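Local coordinates for protein putative DD-carboxypeptidase TP_0574 (Treponema pallidum, PDB 1O75) that binds penicillin and shows zinc-stimulated carboxypeptidase activity on synthetic depsipeptides, possibly acting as a D,D-carboxypeptidase that reduces peptidoglycan cross-linking, at residues 18-21 / 22-26. The protein carries 2 engineered substitutions. Sequence-based numbering, arbitrary orientation.
Sequences ADYW and AGELG
Glu24 reaches back along its own helix to lie against Tyr20 and Trp21, the residues one turn earlier. Its CB approaches CE3 of the Trp21 indole obliquely at 3.4 Å, a close aliphatic-to-aromatic contact. With CG anti to the carbonyl carbon (chi1 -59°), CG comes obliquely to the Tyr20 ring, 3.9 Å from CE1, and near the Tyr20 carbonyl oxygen. The bend at chi2 then turns the carboxylate, whose plane stands almost perpendicular to the indole, at 89°. At the tip, OE2 accepts a hydrogen bond from the backbone N of Arg201 and forms a salt bridge with Lys190, while OE1 has a long, weak ion pair with Arg259. Glutamate suits the site because its methylenes pack on aromatic carbon while its charged end reaches those partners.

The two rings, whose flat apolar surfaces suit buried positions, also meet each other: Tyr20 CD1 lies 3.8 Å above one indole face, offset toward its rim. Lys190 makes a cation-pi contact with Tyr20, and Trp21 NE1 a weak hydrogen bond to Thr278 O. On the backbone, Ala22 N bonds to Ala18 O, and Leu25 N to Trp21 O at 3.0 Å. Between Asp19 O and Gly23 N a water is inserted, 2.9 Å from each. Gly26 follows with positive phi (62°), a conformation glycine adopts easily. This is i to i+3 and i to i+4 packing within the short helix 17-25, where Tyr20 packs on strands 143-163 and 255-262 and Trp21 on strand 255-262.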
# COMPACT_ATOMS: atom_id res chain seq x y z
N ALA B 18 -14.75 22.02 -18.26
CA ALA B 18 -14.86 23.47 -18.52
C ALA B 18 -16.23 24.03 -18.08
O ALA B 18 -16.29 25.11 -17.46
CB ALA B 18 -14.61 23.77 -19.99
N ASP B 19 -17.31 23.31 -18.38
CA ASP B 19 -18.66 23.74 -17.99
C ASP B 19 -18.75 23.86 -16.47
O ASP B 19 -19.44 24.74 -15.93
CB ASP B 19 -19.75 22.71 -18.35
CG ASP B 19 -19.97 22.54 -19.85
OD1 ASP B 19 -19.92 23.54 -20.60
OD2 ASP B 19 -20.23 21.36 -20.25
N TYR B 20 -18.12 22.92 -15.77
CA TYR B 20 -18.19 22.92 -14.30
C TYR B 20 -17.38 24.06 -13.67
O TYR B 20 -17.87 24.77 -12.80
CB TYR B 20 -17.67 21.58 -13.75
CG TYR B 20 -17.79 21.45 -12.24
CD1 TYR B 20 -16.84 22.02 -11.38
CD2 TYR B 20 -18.91 20.84 -11.67
CE1 TYR B 20 -17.02 22.00 -10.01
CE2 TYR B 20 -19.09 20.83 -10.29
CZ TYR B 20 -18.15 21.41 -9.47
OH TYR B 20 -18.35 21.40 -8.11
N TRP B 21 -16.15 24.23 -14.13
CA TRP B 21 -15.28 25.21 -13.51
C TRP B 21 -15.50 26.66 -13.94
O TRP B 21 -15.09 27.57 -13.24
CB TRP B 21 -13.81 24.78 -13.70
CG TRP B 21 -13.42 23.63 -12.80
CD1 TRP B 21 -13.20 22.31 -13.17
CD2 TRP B 21 -13.28 23.67 -11.36
NE1 TRP B 21 -12.96 21.54 -12.04
CE2 TRP B 21 -13.00 22.34 -10.93
CE3 TRP B 21 -13.37 24.69 -10.40
CZ2 TRP B 21 -12.81 22.02 -9.59
CZ3 TRP B 21 -13.18 24.36 -9.05
CH2 TRP B 21 -12.90 23.04 -8.67
N ALA B 22 -16.14 26.87 -15.08
CA ALA B 22 -16.39 28.24 -15.55
C ALA B 22 -17.00 29.11 -14.44
O ALA B 22 -16.49 30.18 -14.12
CB ALA B 22 -17.33 28.22 -16.75
N GLY B 23 -18.10 28.64 -13.87
CA GLY B 23 -18.74 29.40 -12.81
C GLY B 23 -17.96 29.48 -11.51
O GLY B 23 -18.11 30.46 -10.77
N GLU B 24 -17.15 28.46 -11.22
CA GLU B 24 -16.37 28.43 -9.98
C GLU B 24 -15.23 29.42 -10.01
O GLU B 24 -14.83 29.92 -8.97
CB GLU B 24 -15.75 27.04 -9.75
CG GLU B 24 -16.74 25.87 -9.66
CD GLU B 24 -17.80 26.09 -8.60
OE1 GLU B 24 -17.47 26.66 -7.53
OE2 GLU B 24 -18.96 25.69 -8.83
N LEU B 25 -14.67 29.65 -11.19
CA LEU B 25 -13.54 30.56 -11.31
C LEU B 25 -13.95 31.93 -11.89
O LEU B 25 -13.09 32.79 -12.11
CB LEU B 25 -12.45 29.92 -12.18
CG LEU B 25 -12.00 28.50 -11.73
CD1 LEU B 25 -11.06 27.92 -12.76
CD2 LEU B 25 -11.30 28.59 -10.37
N GLY B 26 -15.25 32.12 -12.11
CA GLY B 26 -15.72 33.37 -12.69
C GLY B 26 -15.15 33.58 -14.08
O GLY B 26 -14.72 34.68 -14.41
O HOH W 1 -20.06 26.53 -13.75